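Local coordinates for protein nucleoporin NUP82 (Chaetomium thermophilum, PDB 5CWW) that probably serves as a structural component of the nuclear pore complex and may help dock transport factors, seen here as its N-terminal beta-propeller domain, at residues 292-296 and 297-301; 304-307 and 308-312; 514-517 and 518-521. One frame throughout, in Å; residues are numbered along the deposited sequence.

Contact 1: 292-296 and 297-301; sequences WTPPP and TLIPS
Pro294, Pro295 and Trp292 meet the first residues of helix 298-315 through a tight turn and a small apolar cluster. The polar part is mostly backbone. Leu298 N donates to Pro295 O at 3.0 Å in a nearly straight bond (173°), although the donor sits well above the carbonyl plane. The bond closes a type I beta turn with Pro296 and Thr297 at its corners. Proline suits the first corner because its ring already restricts phi to about the value needed. A second polar contact lies within the helix start, where Ser301 OG donates to Leu298 O at 2.7 Å. Pro300, four residues after Pro296, has no N-H to offer Pro296 O; its ring carbon CD lies 3.5 Å from that oxygen.

The apolar part divides between two helix side chains. Leu298 has CG anti to the backbone N (chi1 -171°), which carries CD2 back over the loop to Pro294 CB, 3.8 Å away; its CB lies 3.9 Å from Pro295 CD. Ile299 instead extends CG1 and CD1, placing CD1 3.7 Å from Pro294 CG. The Trp292 indole fills in beyond: Leu298 CD2 comes to its edge near CZ3, while CH2 reaches Ile299 CG1 at 4.2 Å. Its NE1 is hydrogen-bonded to Thr358 O, which helps to fix the turn of the ring. Ile337 of helix 321-338 touches both Trp292 and Ile299, and Tyr357 touches Pro294 and Ile299.

The chemistry thus separates by depth. Proline rings limit the backbone between strand and helix and branched aliphatic groups fill its inner side, whereas Pro296 and Thr297 at the corners remain exposed. With few polar side chains involved, the turn rests on apolar fit and one backbone bond, straight at its N-H though off the carbonyl plane.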
loop_
_atom_site.group_PDB
_atom_site.type_symbol
_atom_site.label_atom_id
_atom_site.label_comp_id
_atom_site.label_asym_id
_atom_site.label_seq_id
_atom_site.Cartn_x
_atom_site.Cartn_y
_atom_site.Cartn_z
ATOM N N TRP B 292 18.476 -9.107 -3.270
ATOM C CA TRP B 292 17.892 -9.042 -1.933
ATOM C C TRP B 292 18.771 -9.719 -0.884
ATOM O O TRP B 292 19.586 -10.587 -1.201
ATOM C CB TRP B 292 16.495 -9.675 -1.938
ATOM C CG TRP B 292 16.461 -11.094 -2.435
ATOM C CD1 TRP B 292 16.760 -11.532 -3.692
ATOM C CD2 TRP B 292 16.091 -12.257 -1.684
ATOM N NE1 TRP B 292 16.607 -12.896 -3.768
ATOM C CE2 TRP B 292 16.197 -13.365 -2.549
ATOM C CE3 TRP B 292 15.683 -12.470 -0.364
ATOM C CZ2 TRP B 292 15.911 -14.664 -2.136
ATOM C CZ3 TRP B 292 15.400 -13.762 0.044
ATOM C CH2 TRP B 292 15.515 -14.841 -0.839
ATOM N N THR B 293 18.593 -9.301 0.365
ATOM C CA THR B 293 19.379 -9.794 1.492
ATOM C C THR B 293 18.455 -10.369 2.564
ATOM O O THR B 293 17.766 -9.617 3.250
ATOM C CB THR B 293 20.235 -8.677 2.114
ATOM O OG1 THR B 293 21.163 -8.189 1.139
ATOM C CG2 THR B 293 21.002 -9.186 3.333
ATOM N N PRO B 294 18.431 -11.704 2.710
ATOM C CA PRO B 294 17.609 -12.315 3.758
ATOM C C PRO B 294 18.372 -12.509 5.063
ATOM O O PRO B 294 19.590 -12.684 5.028
ATOM C CB PRO B 294 17.236 -13.664 3.150
ATOM C CG PRO B 294 18.434 -14.024 2.330
ATOM C CD PRO B 294 19.011 -12.721 1.814
ATOM N N PRO B 295 17.670 -12.482 6.204
ATOM C CA PRO B 295 18.352 -12.885 7.436
ATOM C C PRO B 295 18.633 -14.385 7.406
ATOM O O PRO B 295 17.942 -15.103 6.685
ATOM C CB PRO B 295 17.354 -12.512 8.534
ATOM C CG PRO B 295 16.027 -12.536 7.863
ATOM C CD PRO B 295 16.270 -12.094 6.447
ATOM N N PRO B 296 19.632 -14.850 8.171
ATOM C CA PRO B 296 20.143 -16.225 8.083
ATOM C C PRO B 296 19.065 -17.309 8.126
ATOM O O PRO B 296 19.274 -18.397 7.589
ATOM C CB PRO B 296 21.052 -16.336 9.311
ATOM C CG PRO B 296 21.462 -14.944 9.608
ATOM C CD PRO B 296 20.295 -14.084 9.241
ATOM N N THR B 297 17.930 -17.006 8.748
ATOM C CA THR B 297 16.912 -18.011 9.028
ATOM C C THR B 297 15.732 -18.006 8.052
ATOM O O THR B 297 14.867 -18.880 8.125
ATOM C CB THR B 297 16.354 -17.830 10.455
ATOM O OG1 THR B 297 15.389 -18.854 10.730
ATOM C CG2 THR B 297 15.705 -16.458 10.617
ATOM N N LEU B 298 15.689 -17.038 7.144
ATOM C CA LEU B 298 14.535 -16.897 6.255
ATOM C C LEU B 298 14.471 -18.016 5.216
ATOM O O LEU B 298 13.465 -18.717 5.112
ATOM C CB LEU B 298 14.557 -15.537 5.551
ATOM C CG LEU B 298 13.285 -15.192 4.769
ATOM C CD1 LEU B 298 12.095 -15.024 5.709
ATOM C CD2 LEU B 298 13.477 -13.939 3.932
ATOM N N ILE B 299 15.545 -18.177 4.447
ATOM C CA ILE B 299 15.578 -19.162 3.366
ATOM C C ILE B 299 15.366 -20.597 3.858
ATOM O O ILE B 299 14.567 -21.329 3.274
ATOM C CB ILE B 299 16.908 -19.076 2.580
ATOM C CG1 ILE B 299 16.951 -17.761 1.796
ATOM C CG2 ILE B 299 17.058 -20.258 1.617
ATOM C CD1 ILE B 299 18.239 -17.509 1.034
ATOM N N PRO B 300 16.077 -21.015 4.921
ATOM C CA PRO B 300 15.852 -22.389 5.387
ATOM C C PRO B 300 14.428 -22.636 5.889
ATOM O O PRO B 300 13.906 -23.735 5.700
ATOM C CB PRO B 300 16.870 -22.552 6.523
ATOM C CG PRO B 300 17.264 -21.173 6.905
ATOM C CD PRO B 300 17.171 -20.362 5.658
ATOM N N SER B 301 13.811 -21.638 6.514
ATOM C CA SER B 301 12.444 -21.792 6.998
ATOM C C SER B 301 11.468 -21.906 5.827
ATOM O O SER B 301 10.531 -22.702 5.871
ATOM C CB SER B 301 12.050 -20.621 7.904
ATOM O OG SER B 301 11.772 -19.456 7.148
#

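Contact 2: 304-307 and 308-312; sequences ASIV and AKVAA
Ala304 to Val307 accept, through their carbonyls, the N-H groups of Ala308 to Ala311, giving four consecutive i to i+4 bonds of an ordinary alpha-helix. They range from Ala308 N to Ala304 O at 2.9 Å to Lys309 N to Ser305 O at 3.1 Å. The bond from Val310 N to Ile306 O runs nearly along the C=O axis, while the donors of the other three are tilted from their carbonyl planes.

Side chains add little between the two segments. Ile306 and Val310, one turn apart, bring their CG2 methyls to 4.4 Å, a loose touch on one flank of the helix. Val310 keeps CG2 beside its own backbone N and CG1 anti to it (chi1 172°), which also lets CG2 lie 3.4 Å from Ile306 O. Ala308 CB lies 3.3 Å from Ala304 O, as helix geometry dictates, and so small a methyl leaves room for a basic side chain of another protein's chain to pack on it.

Buried Ile306 faces helix 321-338, touching Gln330 and Met334 there as well as Trp267 in a loop. Lys309 touches Val326 and Gln330 of that same helix and Glu447 in a loop, so this flank joins the two helices.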
loop_
_atom_site.group_PDB
_atom_site.type_symbol
_atom_site.label_atom_id
_atom_site.label_comp_id
_atom_site.label_asym_id
_atom_site.label_seq_id
_atom_site.Cartn_x
_atom_site.Cartn_y
_atom_site.Cartn_z
ATOM N N ALA B 304 11.680 -25.439 4.075
ATOM C CA ALA B 304 10.919 -26.431 4.826
ATOM C C ALA B 304 9.426 -26.263 4.567
ATOM O O ALA B 304 8.702 -27.242 4.376
ATOM C CB ALA B 304 11.218 -26.314 6.308
ATOM N N SER B 305 8.975 -25.013 4.563
ATOM C CA SER B 305 7.574 -24.698 4.318
ATOM C C SER B 305 7.142 -25.151 2.926
ATOM O O SER B 305 6.048 -25.688 2.751
ATOM C CB SER B 305 7.333 -23.197 4.478
ATOM O OG SER B 305 5.973 -22.872 4.257
ATOM N N ILE B 306 8.005 -24.933 1.940
ATOM C CA ILE B 306 7.704 -25.310 0.563
ATOM C C ILE B 306 7.702 -26.827 0.418
ATOM O O ILE B 306 6.765 -27.398 -0.141
ATOM C CB ILE B 306 8.710 -24.688 -0.428
ATOM C CG1 ILE B 306 8.546 -23.167 -0.451
ATOM C CG2 ILE B 306 8.498 -25.238 -1.841
ATOM C CD1 ILE B 306 9.648 -22.436 -1.184
ATOM N N VAL B 307 8.751 -27.474 0.918
ATOM C CA VAL B 307 8.852 -28.931 0.863
ATOM C C VAL B 307 7.625 -29.578 1.495
ATOM O O VAL B 307 7.072 -30.534 0.952
ATOM C CB VAL B 307 10.128 -29.442 1.580
ATOM C CG1 VAL B 307 10.091 -30.961 1.768
ATOM C CG2 VAL B 307 11.371 -29.044 0.799
ATOM N N ALA B 308 7.203 -29.047 2.637
ATOM C CA ALA B 308 6.051 -29.586 3.348
ATOM C C ALA B 308 4.775 -29.436 2.530
ATOM O O ALA B 308 3.914 -30.315 2.546
ATOM C CB ALA B 308 5.895 -28.900 4.695
ATOM N N LYS B 309 4.657 -28.323 1.812
ATOM C CA LYS B 309 3.460 -28.056 1.025
ATOM C C LYS B 309 3.395 -28.968 -0.199
ATOM O O LYS B 309 2.315 -29.400 -0.603
ATOM C CB LYS B 309 3.413 -26.591 0.592
ATOM C CG LYS B 309 2.038 -26.152 0.120
ATOM C CD LYS B 309 2.074 -24.802 -0.574
ATOM C CE LYS B 309 0.667 -24.317 -0.882
ATOM N NZ LYS B 309 -0.110 -25.298 -1.696
ATOM N N VAL B 310 4.553 -29.251 -0.788
ATOM C CA VAL B 310 4.633 -30.192 -1.900
ATOM C C VAL B 310 4.227 -31.585 -1.436
ATOM O O VAL B 310 3.509 -32.299 -2.138
ATOM C CB VAL B 310 6.056 -30.244 -2.499
ATOM C CG1 VAL B 310 6.186 -31.369 -3.526
ATOM C CG2 VAL B 310 6.414 -28.908 -3.130
ATOM N N ALA B 311 4.693 -31.965 -0.251
ATOM C CA ALA B 311 4.391 -33.276 0.304
ATOM C C ALA B 311 2.890 -33.436 0.519
ATOM O O ALA B 311 2.298 -34.436 0.114
ATOM C CB ALA B 311 5.140 -33.484 1.613
ATOM N N ALA B 312 2.280 -32.438 1.152
ATOM C CA ALA B 312 0.853 -32.472 1.446
ATOM C C ALA B 312 0.030 -32.523 0.164
ATOM O O ALA B 312 -0.984 -33.217 0.093
ATOM C CB ALA B 312 0.458 -31.263 2.279
#

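Contact 3: 514-517 and 518-521; sequences SLTP and WVFR
Phe520 folds back over the loop that precedes its helix, and its side chain can be followed outward. CB lies 3.3 Å from Pro517 O. With CG anti to the carbonyl carbon (chi1 -64°), the ring is directed back toward Thr516: CD2 passes 3.9 Å from Pro517 CA, and CE2 comes to 3.3 Å from Thr516 CG2, a snug fit. CZ, at the tip, is 3.8 Å from that same methyl. Thr516 and Phe520 lie side by side and point the same way, while Val519 CG2 sits over the centre of one ring face. With an alanine here, the Thr516 methyl and Val519 CG2 would probably lose their aromatic cover, opening a gap beside the turn.

Pro517, joined to Thr516 by a cis peptide bond, takes the N-cap position. Its carbonyl accepts from Arg521 N at 3.1 Å and weakly from Phe520 N. The flat guanidinium of Arg521 returns alongside the proline, with Pro517 CB over one face and Arg521 NH2 3.3 Å from Pro517 CG. Two residues earlier, Val519 N donates to Leu515 O at 3.0 Å, and Val519 CG1 packs on Leu515 CB. Ser514 OG, accepting from Thr516 N, forms an ST turn and also accepts a hydrogen bond from Thr516 OG1.

The loop thereby carries the chain from strand 509-514 into helix 518-526. Leu515 and Val519 pack on Ile427 of strand 427-432 in the neighbouring sheet, Trp518 stacks on Phe473, and both Trp518 and Arg521 touch Leu541 of helix 534-543.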
loop_
_atom_site.group_PDB
_atom_site.type_symbol
_atom_site.label_atom_id
_atom_site.label_comp_id
_atom_site.label_asym_id
_atom_site.label_seq_id
_atom_site.Cartn_x
_atom_site.Cartn_y
_atom_site.Cartn_z
ATOM N N SER B 514 -2.769 -1.621 21.734
ATOM C CA SER B 514 -1.906 -2.782 21.921
ATOM C C SER B 514 -2.667 -4.099 21.846
ATOM O O SER B 514 -3.766 -4.224 22.387
ATOM C CB SER B 514 -1.185 -2.707 23.257
ATOM O OG SER B 514 -0.498 -3.922 23.491
ATOM N N LEU B 515 -2.058 -5.078 21.186
ATOM C CA LEU B 515 -2.656 -6.398 21.015
ATOM C C LEU B 515 -2.082 -7.415 21.997
ATOM O O LEU B 515 -2.469 -8.582 21.981
ATOM C CB LEU B 515 -2.448 -6.886 19.580
ATOM C CG LEU B 515 -2.806 -5.864 18.499
ATOM C CD1 LEU B 515 -2.635 -6.467 17.111
ATOM C CD2 LEU B 515 -4.220 -5.340 18.690
ATOM N N THR B 516 -1.160 -6.970 22.844
ATOM C CA THR B 516 -0.638 -7.811 23.916
ATOM C C THR B 516 -1.446 -7.569 25.185
ATOM O O THR B 516 -1.994 -6.485 25.367
ATOM C CB THR B 516 0.849 -7.528 24.200
ATOM O OG1 THR B 516 0.999 -6.192 24.698
ATOM C CG2 THR B 516 1.682 -7.698 22.938
ATOM N N PRO B 517 -1.524 -8.577 26.073
ATOM C CA PRO B 517 -0.922 -9.909 25.947
ATOM C C PRO B 517 -1.779 -10.887 25.145
ATOM O O PRO B 517 -1.440 -12.068 25.073
ATOM C CB PRO B 517 -0.799 -10.366 27.402
ATOM C CG PRO B 517 -1.941 -9.716 28.083
ATOM C CD PRO B 517 -2.123 -8.379 27.406
ATOM N N TRP B 518 -2.866 -10.405 24.552
ATOM C CA TRP B 518 -3.815 -11.286 23.876
ATOM C C TRP B 518 -3.178 -12.123 22.769
ATOM O O TRP B 518 -3.532 -13.290 22.596
ATOM C CB TRP B 518 -4.972 -10.477 23.292
ATOM C CG TRP B 518 -5.789 -11.277 22.337
ATOM C CD1 TRP B 518 -6.804 -12.133 22.640
ATOM C CD2 TRP B 518 -5.646 -11.311 20.912
ATOM N NE1 TRP B 518 -7.306 -12.697 21.491
ATOM C CE2 TRP B 518 -6.608 -12.209 20.417
ATOM C CE3 TRP B 518 -4.796 -10.668 20.008
ATOM C CZ2 TRP B 518 -6.748 -12.478 19.057
ATOM C CZ3 TRP B 518 -4.936 -10.934 18.659
ATOM C CH2 TRP B 518 -5.905 -11.831 18.196
ATOM N N VAL B 519 -2.250 -11.538 22.017
ATOM C CA VAL B 519 -1.598 -12.261 20.929
ATOM C C VAL B 519 -0.705 -13.368 21.481
ATOM O O VAL B 519 -0.539 -14.415 20.856
ATOM C CB VAL B 519 -0.750 -11.328 20.026
ATOM C CG1 VAL B 519 -1.642 -10.391 19.239
ATOM C CG2 VAL B 519 0.277 -10.551 20.842
ATOM N N PHE B 520 -0.136 -13.129 22.658
ATOM C CA PHE B 520 0.706 -14.120 23.318
ATOM C C PHE B 520 -0.122 -15.295 23.843
ATOM O O PHE B 520 0.342 -16.434 23.836
ATOM C CB PHE B 520 1.489 -13.474 24.464
ATOM C CG PHE B 520 2.460 -12.413 24.018
ATOM C CD1 PHE B 520 3.304 -12.630 22.940
ATOM C CD2 PHE B 520 2.524 -11.196 24.675
ATOM C CE1 PHE B 520 4.197 -11.652 22.532
ATOM C CE2 PHE B 520 3.413 -10.217 24.271
ATOM C CZ PHE B 520 4.250 -10.445 23.198
ATOM N N ARG B 521 -1.340 -15.019 24.299
ATOM C CA ARG B 521 -2.214 -16.078 24.795
ATOM C C ARG B 521 -2.668 -16.983 23.652
ATOM O O ARG B 521 -2.808 -18.193 23.828
ATOM C CB ARG B 521 -3.436 -15.499 25.513
ATOM C CG ARG B 521 -3.110 -14.675 26.749
ATOM C CD ARG B 521 -4.366 -14.384 27.558
ATOM N NE ARG B 521 -4.284 -13.115 28.276
ATOM C CZ ARG B 521 -3.654 -12.945 29.435
ATOM N NH1 ARG B 521 -3.038 -13.961 30.024
ATOM N NH2 ARG B 521 -3.639 -11.749 30.009
#

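Overall arrangement
Contacts 1 and 2 share helix 298-315, at its start and farther along, with centres about 17 Å apart; contact 3 stands separately, its centre about 27 Å from the first and about 30 Å from the second. Contacts 1 and 3 are partly buried, each leading the chain from the end of a strand into a helix with prolines and apolar side chains. Their chemistry differs: contact 1 relies on aliphatic groups and proline rings beside an indole, contact 3 on a cis proline flanked by a phenyl ring and a guanidinium. Contact 2 lies at the surface, where regular helical bonding dominates and its side chains barely touch one another. Helix 321-338 backs both contacts 1 and 2.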